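Local coordinates for putative lipoprotein (Bacteroides thetaiotaomicron, PDB 4Q1Z) that is of unknown function but, as a putative lipoprotein of the DUF4876 family, is probably tethered to a membrane by a lipid anchor, at residues G124-D129 with D208-Q213; P162-A167 with V297-I302; N171-E176 with R324-L329. All coordinates share one frame; numbering follows the deposited sequence.

Interaction 1. Residues G124-D129 with D208-Q213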
# COMPACT_ATOMS: atom_id res chain seq x y z
N GLY A 124 23.59 -7.85 22.59
CA GLY A 124 22.25 -7.33 22.81
C GLY A 124 21.35 -7.53 21.60
O GLY A 124 21.57 -8.43 20.77
N VAL A 125 20.29 -6.71 21.53
CA VAL A 125 19.33 -6.71 20.43
C VAL A 125 19.23 -5.27 19.92
O VAL A 125 19.69 -4.35 20.60
CB VAL A 125 17.93 -7.31 20.83
CG1 VAL A 125 18.07 -8.71 21.42
CG2 VAL A 125 17.12 -6.39 21.76
N TYR A 126 18.66 -5.09 18.73
CA TYR A 126 18.39 -3.80 18.11
C TYR A 126 16.97 -3.85 17.54
O TYR A 126 16.74 -4.59 16.59
CB TYR A 126 19.43 -3.44 17.02
CG TYR A 126 19.37 -1.99 16.57
CD1 TYR A 126 19.86 -0.96 17.37
CD2 TYR A 126 18.84 -1.65 15.32
CE1 TYR A 126 19.80 0.37 16.96
CE2 TYR A 126 18.76 -0.32 14.91
CZ TYR A 126 19.27 0.69 15.73
OH TYR A 126 19.25 2.01 15.34
N PHE A 127 16.01 -3.13 18.15
CA PHE A 127 14.64 -3.13 17.67
C PHE A 127 14.27 -1.78 17.02
O PHE A 127 13.08 -1.53 16.76
CB PHE A 127 13.65 -3.47 18.84
CG PHE A 127 13.76 -2.58 20.06
CD1 PHE A 127 13.44 -1.23 19.98
CD2 PHE A 127 14.27 -3.08 21.25
CE1 PHE A 127 13.62 -0.39 21.08
CE2 PHE A 127 14.46 -2.23 22.35
CZ PHE A 127 14.12 -0.90 22.26
N ARG A 128 15.27 -0.88 16.79
CA ARG A 128 14.95 0.48 16.28
C ARG A 128 15.08 0.62 14.75
O ARG A 128 14.85 1.71 14.23
CB ARG A 128 15.79 1.55 16.96
CG ARG A 128 16.02 1.29 18.43
CD ARG A 128 16.84 2.35 19.10
NE ARG A 128 16.82 2.14 20.55
CZ ARG A 128 15.86 2.60 21.34
NH1 ARG A 128 14.89 3.37 20.85
NH2 ARG A 128 15.87 2.33 22.64
N ASP A 129 15.38 -0.48 14.04
CA ASP A 129 15.52 -0.45 12.58
C ASP A 129 14.15 -0.64 11.83
O ASP A 129 14.13 -0.62 10.60
CB ASP A 129 16.59 -1.46 12.09
CG ASP A 129 16.50 -2.87 12.66
OD1 ASP A 129 15.49 -3.18 13.35
OD2 ASP A 129 17.38 -3.69 12.35
N ASP A 208 28.40 2.28 14.15
CA ASP A 208 28.91 1.47 15.27
C ASP A 208 28.12 1.69 16.58
O ASP A 208 27.99 0.75 17.36
CB ASP A 208 30.40 1.71 15.48
CG ASP A 208 31.31 1.20 14.36
OD1 ASP A 208 30.86 0.34 13.55
OD2 ASP A 208 32.48 1.66 14.28
N ILE A 209 27.55 2.90 16.78
CA ILE A 209 26.75 3.26 17.96
C ILE A 209 25.39 2.55 17.98
O ILE A 209 24.78 2.49 19.05
CB ILE A 209 26.53 4.78 18.08
CG1 ILE A 209 25.95 5.39 16.77
CG2 ILE A 209 27.81 5.49 18.55
CD1 ILE A 209 25.54 6.83 16.89
N TYR A 210 24.90 2.06 16.82
CA TYR A 210 23.58 1.44 16.72
C TYR A 210 23.69 -0.08 16.50
O TYR A 210 23.71 -0.83 17.48
CB TYR A 210 22.75 2.15 15.63
CG TYR A 210 22.50 3.61 15.94
CD1 TYR A 210 22.21 4.03 17.23
CD2 TYR A 210 22.58 4.58 14.94
CE1 TYR A 210 22.01 5.38 17.53
CE2 TYR A 210 22.36 5.93 15.23
CZ TYR A 210 22.06 6.32 16.52
OH TYR A 210 21.82 7.63 16.84
N ASN A 211 23.73 -0.55 15.24
CA ASN A 211 23.87 -1.97 14.90
C ASN A 211 24.52 -2.12 13.54
O ASN A 211 23.80 -2.21 12.55
CB ASN A 211 22.51 -2.71 14.94
CG ASN A 211 22.63 -4.18 14.64
OD1 ASN A 211 23.72 -4.73 14.42
ND2 ASN A 211 21.52 -4.86 14.58
N PRO A 212 25.86 -2.25 13.43
CA PRO A 212 26.47 -2.43 12.09
C PRO A 212 25.91 -3.62 11.26
O PRO A 212 26.06 -3.61 10.04
CB PRO A 212 27.95 -2.64 12.42
CG PRO A 212 28.14 -1.94 13.70
CD PRO A 212 26.90 -2.17 14.48
N GLN A 213 25.21 -4.58 11.91
CA GLN A 213 24.60 -5.76 11.27
C GLN A 213 23.12 -5.52 10.93
O GLN A 213 22.42 -6.46 10.51
CB GLN A 213 24.74 -7.01 12.16
CG GLN A 213 26.18 -7.56 12.28
CD GLN A 213 27.08 -6.75 13.17
OE1 GLN A 213 26.73 -6.35 14.28
NE2 GLN A 213 28.27 -6.47 12.68
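Tyr126 and Asn211 mark the closest approach of two irregular loop segments, with their CA atoms 6.6 Å apart and no strand pairing between the backbones. The Tyr126 side chain carries the contact. Its CG stands anti to the backbone N (chi1 -168°), which lays the ring alongside 208-213, with Asn211 CB over one face in a CH-pi contact of 4.0 Å to the ring centroid. The opposite face is backed by the backbone N of Arg128. The Asn211 amide is turned 71° from the ring plane, and its ND2 packs against Tyr126 CB at 3.5 Å. Asn211 OD1 accepts from Gln213 N at 2.9 Å in an Asx turn, which helps hold the amide, although the donor sits well above the carbonyl plane. These loops follow strands 108-114 and 195-199, members of the large mixed sheet. Farther out along the tyrosine, CE1 rests 3.7 Å from Tyr210 CB, and OH passes 3.5 Å from the same carbon on its way to a hydrogen bond with His205 ND1. An alanine at Tyr126 is likely to strip the packing surface from Asn211 CB and Tyr210 CB and leave His205 without its phenolic partner. Tyr210 turns its own ring away, edge-to-face with Phe201, while its backbone O is hydrogen-bonded to Lys122 NZ.

Interaction 2. Residues P162-A167 with V297-I302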
# COMPACT_ATOMS: atom_id res chain seq x y z
N PRO A 162 -10.44 -10.72 22.55
CA PRO A 162 -11.10 -9.54 23.10
C PRO A 162 -12.60 -9.57 22.80
O PRO A 162 -13.01 -10.16 21.80
CB PRO A 162 -10.40 -8.37 22.37
CG PRO A 162 -9.16 -8.95 21.77
CD PRO A 162 -9.56 -10.35 21.43
N ILE A 163 -13.41 -8.97 23.68
CA ILE A 163 -14.85 -8.85 23.48
C ILE A 163 -15.09 -7.37 23.23
O ILE A 163 -14.70 -6.53 24.05
CB ILE A 163 -15.74 -9.43 24.62
CG1 ILE A 163 -15.42 -10.93 24.87
CG2 ILE A 163 -17.23 -9.25 24.29
CD1 ILE A 163 -15.83 -11.45 26.23
N TRP A 164 -15.65 -7.06 22.06
CA TRP A 164 -15.91 -5.69 21.65
C TRP A 164 -17.41 -5.37 21.81
O TRP A 164 -18.22 -6.30 21.92
CB TRP A 164 -15.42 -5.49 20.21
CG TRP A 164 -13.94 -5.74 20.03
CD1 TRP A 164 -13.37 -6.66 19.21
CD2 TRP A 164 -12.86 -5.08 20.73
NE1 TRP A 164 -11.99 -6.59 19.31
CE2 TRP A 164 -11.66 -5.63 20.23
CE3 TRP A 164 -12.80 -4.09 21.72
CZ2 TRP A 164 -10.40 -5.19 20.66
CZ3 TRP A 164 -11.55 -3.68 22.17
CH2 TRP A 164 -10.37 -4.23 21.64
N PRO A 165 -17.82 -4.07 21.91
CA PRO A 165 -19.26 -3.78 22.11
C PRO A 165 -20.13 -4.40 21.01
O PRO A 165 -19.73 -4.46 19.84
CB PRO A 165 -19.33 -2.25 22.09
CG PRO A 165 -17.96 -1.79 22.43
CD PRO A 165 -17.03 -2.82 21.84
N GLU A 166 -21.29 -4.94 21.43
CA GLU A 166 -22.26 -5.60 20.56
C GLU A 166 -22.73 -4.63 19.46
O GLU A 166 -22.81 -5.01 18.29
CB GLU A 166 -23.44 -6.11 21.39
N ALA A 167 -22.94 -3.35 19.84
CA ALA A 167 -23.38 -2.25 18.97
C ALA A 167 -22.44 -1.98 17.78
O ALA A 167 -22.89 -1.43 16.77
CB ALA A 167 -23.53 -0.98 19.80
N VAL A 297 -7.70 0.55 29.49
CA VAL A 297 -6.98 0.64 28.23
C VAL A 297 -8.04 0.71 27.11
O VAL A 297 -8.87 -0.18 26.96
CB VAL A 297 -5.92 -0.49 28.06
CG1 VAL A 297 -5.15 -0.32 26.76
CG2 VAL A 297 -4.95 -0.50 29.24
N TYR A 298 -8.02 1.85 26.41
CA TYR A 298 -8.92 2.28 25.36
C TYR A 298 -8.26 2.10 24.02
O TYR A 298 -7.06 2.35 23.86
CB TYR A 298 -9.35 3.74 25.57
CG TYR A 298 -10.45 3.88 26.60
CD1 TYR A 298 -11.79 3.74 26.25
CD2 TYR A 298 -10.15 4.10 27.94
CE1 TYR A 298 -12.80 3.82 27.20
CE2 TYR A 298 -11.15 4.18 28.91
CZ TYR A 298 -12.48 4.04 28.53
OH TYR A 298 -13.49 4.12 29.48
N TYR A 299 -9.08 1.62 23.06
CA TYR A 299 -8.67 1.35 21.68
C TYR A 299 -9.49 2.19 20.75
O TYR A 299 -10.61 2.58 21.09
CB TYR A 299 -8.80 -0.14 21.39
CG TYR A 299 -7.89 -0.95 22.31
CD1 TYR A 299 -6.50 -0.81 22.26
CD2 TYR A 299 -8.43 -1.78 23.29
CE1 TYR A 299 -5.68 -1.50 23.13
CE2 TYR A 299 -7.60 -2.50 24.15
CZ TYR A 299 -6.23 -2.37 24.05
OH TYR A 299 -5.40 -3.08 24.87
N ALA A 300 -8.91 2.57 19.62
CA ALA A 300 -9.63 3.43 18.66
C ALA A 300 -10.39 2.59 17.70
O ALA A 300 -9.86 1.61 17.18
CB ALA A 300 -8.65 4.33 17.91
N LYS A 301 -11.66 2.95 17.48
CA LYS A 301 -12.54 2.24 16.55
C LYS A 301 -12.25 2.73 15.16
O LYS A 301 -12.59 3.86 14.81
CB LYS A 301 -14.02 2.40 16.93
CG LYS A 301 -14.42 1.59 18.15
CD LYS A 301 -15.90 1.76 18.40
CE LYS A 301 -16.24 1.60 19.87
NZ LYS A 301 -17.68 1.80 20.14
N ILE A 302 -11.56 1.90 14.38
CA ILE A 302 -11.18 2.23 13.01
C ILE A 302 -12.23 1.64 12.05
O ILE A 302 -12.30 0.41 11.93
CB ILE A 302 -9.74 1.73 12.70
CG1 ILE A 302 -8.69 2.46 13.60
CG2 ILE A 302 -9.40 1.84 11.19
CD1 ILE A 302 -7.43 1.71 13.80
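Trp164 and Tyr299 form the tight part of this contact, although even the nearest CA atoms, those of Trp164 and Lys301, are 10.0 Å apart. The CH2 corner of the indole meets Tyr299 CD2 at 3.5 Å, and CZ3 of the same tryptophan follows at 3.8 Å from that atom. CD2 lies near the plane of the indole, at its edge, while the two ring planes are almost perpendicular at 86°. The six-membered ring of Trp164 and the Tyr299 ring are 5.8 Å apart between centroids, so the pair meets at a corner with little overlap. Both side chains place CG anti to the carbonyl carbon (chi1 -60° for Trp164 and -61° for Tyr299), and this carries the indole from its loop to the tyrosine. The indole is also held from above and below: Pro162 CB sits 3.4 Å above one face, and the Tyr174 ring stacks on the other.

The contact is looser beyond the tryptophan. Pro165 CG comes no nearer to Lys301 NZ than 4.3 Å, a contact without directional character. The largely extended lysine puts its ammonium group there, and the charge is answered by a salt bridge with Asp168 and a hydrogen bond to the backbone oxygen of Asn284. Next to Pro165, the exposed Glu166 is modelled only to CB, consistent with a mobile side chain in solvent. A bound di(hydroxyethyl)ether (PEG), probably from the crystallisation liquor, also lies close to the Trp164 side chain. The 162-167 loop, between strands 148-152 and 172-175, thus lies against a three-stranded antiparallel sheet in which strand 299-303 runs between 172-175 and 286-287, with Trp164 and Pro165 also touching Thr287.

Interaction 3. Residues N171-E176 with R324-L329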
# COMPACT_ATOMS: atom_id res chain seq x y z
N ASN A 171 -18.01 -3.79 12.07
CA ASN A 171 -17.72 -2.61 11.27
C ASN A 171 -16.35 -2.02 11.52
O ASN A 171 -15.97 -1.08 10.79
CB ASN A 171 -18.77 -1.55 11.54
CG ASN A 171 -20.13 -1.95 11.04
OD1 ASN A 171 -21.09 -2.05 11.80
ND2 ASN A 171 -20.23 -2.23 9.74
N TYR A 172 -15.61 -2.54 12.53
CA TYR A 172 -14.33 -1.95 12.93
C TYR A 172 -13.21 -2.93 13.23
O TYR A 172 -13.43 -4.08 13.63
CB TYR A 172 -14.52 -1.11 14.21
CG TYR A 172 -15.66 -0.12 14.21
CD1 TYR A 172 -15.49 1.17 13.72
CD2 TYR A 172 -16.88 -0.44 14.79
CE1 TYR A 172 -16.54 2.09 13.74
CE2 TYR A 172 -17.95 0.46 14.79
CZ TYR A 172 -17.76 1.74 14.29
OH TYR A 172 -18.78 2.66 14.34
N ALA A 173 -11.98 -2.39 13.08
CA ALA A 173 -10.69 -2.88 13.52
C ALA A 173 -10.37 -2.03 14.77
O ALA A 173 -10.92 -0.93 14.92
CB ALA A 173 -9.65 -2.70 12.41
N TYR A 174 -9.59 -2.54 15.71
CA TYR A 174 -9.36 -1.82 16.97
C TYR A 174 -7.89 -1.47 17.14
O TYR A 174 -7.05 -2.35 17.28
CB TYR A 174 -9.92 -2.65 18.13
CG TYR A 174 -11.42 -2.82 18.01
CD1 TYR A 174 -11.97 -3.84 17.24
CD2 TYR A 174 -12.29 -1.93 18.64
CE1 TYR A 174 -13.35 -3.96 17.06
CE2 TYR A 174 -13.67 -2.04 18.47
CZ TYR A 174 -14.20 -3.07 17.71
OH TYR A 174 -15.56 -3.20 17.58
N GLY A 175 -7.60 -0.17 17.04
CA GLY A 175 -6.24 0.37 17.07
C GLY A 175 -5.69 0.63 18.45
O GLY A 175 -6.38 1.18 19.33
N GLU A 176 -4.41 0.22 18.63
CA GLU A 176 -3.62 0.40 19.84
C GLU A 176 -3.11 1.86 19.86
O GLU A 176 -3.40 2.61 20.81
CB GLU A 176 -2.47 -0.61 19.86
CG GLU A 176 -1.69 -0.62 21.16
CD GLU A 176 -0.33 -1.27 21.04
OE1 GLU A 176 -0.27 -2.52 21.11
OE2 GLU A 176 0.67 -0.54 20.85
N ARG A 324 -6.09 -10.49 14.35
CA ARG A 324 -6.75 -9.28 14.87
C ARG A 324 -7.12 -8.32 13.71
O ARG A 324 -7.79 -7.31 13.94
CB ARG A 324 -5.95 -8.56 15.98
CG ARG A 324 -4.49 -8.17 15.69
CD ARG A 324 -3.58 -9.27 16.17
NE ARG A 324 -2.20 -8.83 16.33
CZ ARG A 324 -1.20 -9.14 15.52
NH1 ARG A 324 -1.41 -9.86 14.42
NH2 ARG A 324 0.03 -8.74 15.79
N VAL A 325 -6.72 -8.64 12.47
CA VAL A 325 -7.13 -7.85 11.31
C VAL A 325 -8.47 -8.47 10.84
O VAL A 325 -8.53 -9.70 10.61
CB VAL A 325 -6.07 -7.76 10.15
CG1 VAL A 325 -6.61 -6.96 8.97
CG2 VAL A 325 -4.75 -7.16 10.62
N PRO A 326 -9.53 -7.66 10.66
CA PRO A 326 -10.77 -8.21 10.10
C PRO A 326 -10.51 -8.88 8.73
O PRO A 326 -9.79 -8.33 7.89
CB PRO A 326 -11.68 -6.99 10.00
CG PRO A 326 -11.09 -5.99 10.99
CD PRO A 326 -9.64 -6.20 10.86
N GLY A 327 -11.06 -10.09 8.56
CA GLY A 327 -10.92 -10.96 7.40
C GLY A 327 -11.14 -10.31 6.05
O GLY A 327 -10.47 -10.67 5.08
N VAL A 328 -12.06 -9.34 5.97
CA VAL A 328 -12.33 -8.60 4.72
C VAL A 328 -11.11 -7.78 4.31
O VAL A 328 -10.92 -7.55 3.11
CB VAL A 328 -13.60 -7.71 4.75
CG1 VAL A 328 -14.84 -8.56 4.84
CG2 VAL A 328 -13.56 -6.68 5.88
N LEU A 329 -10.29 -7.32 5.30
CA LEU A 329 -9.09 -6.51 5.04
C LEU A 329 -7.87 -7.39 4.78
O LEU A 329 -7.09 -7.09 3.90
CB LEU A 329 -8.84 -5.54 6.19
CG LEU A 329 -9.98 -4.55 6.48
CD1 LEU A 329 -9.72 -3.77 7.75
CD2 LEU A 329 -10.23 -3.63 5.28
O HOH W 1 -9.08 -5.41 15.23
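Extended torsions at Ala173 (psi 152°) and polyproline-like ones at Pro326 (phi -57°, psi 134°) turn the methyl of the one and the pyrrolidine ring of the other toward each other. The touch is small and wholly apolar at its centre. Ala173 CB lies 3.8 Å from Pro326 CD and 3.9 Å from Pro326 CG, so the methyl faces the CG-CD bond of the proline. The same CG comes within 4.0 Å of the backbone O of Tyr172, so the ring spans the join between two strand residues. The CA atoms of Ala173 and Pro326, 6.3 Å apart, are the nearest such pair across the two segments.

Polar bridging is left to a single water. It accepts from Tyr174 N at 3.0 Å and donates to Arg324 O at 2.6 Å, linking the strand to the loop where the two backbones do not bond directly. Behind the proline the chain folds back on itself: Leu329 N donates to Pro326 O at 2.8 Å, closing a beta-turn whose middle residues, Gly327 and Val328, have helical torsions. On the other flank the guanidinium of Arg324 leads away from the strand, into a salt bridge with Glu312 and hydrogen bonds to the backbone oxygens of Pro154, Gly155, Gly263 and Ala313. These partners tie Arg324 to the neighbouring loops and to Glu312 at the end of strand 307-312. Strand 172-175 is an outer strand of its three-stranded sheet, paired antiparallel with 299-303, and the 324-329 loop packs beside it, with Leu329 and Val325 reaching strand 307-312, an outermost strand of the large mixed sheet.

From the N terminus the chain lays down 124-129, 162-167 and 171-176 in turn, then meets their partners in the same order, 208-213, 297-302 and 324-329. Each contact therefore closes a long loop, and all three loops cross one another without nesting. Interactions 2 and 3 are neighbours, with centres about 10 Å apart, joined through strand pairing: Ala300 O lies 2.9 Å from Gly175 N, and Ile302 N lies 3.0 Å from Ala173 O. Together they tie the small antiparallel sheet to flanking loops. Interaction 1 stands apart, its centre about 36 Å from that of interaction 2, and joins loops that leave the large mixed sheet.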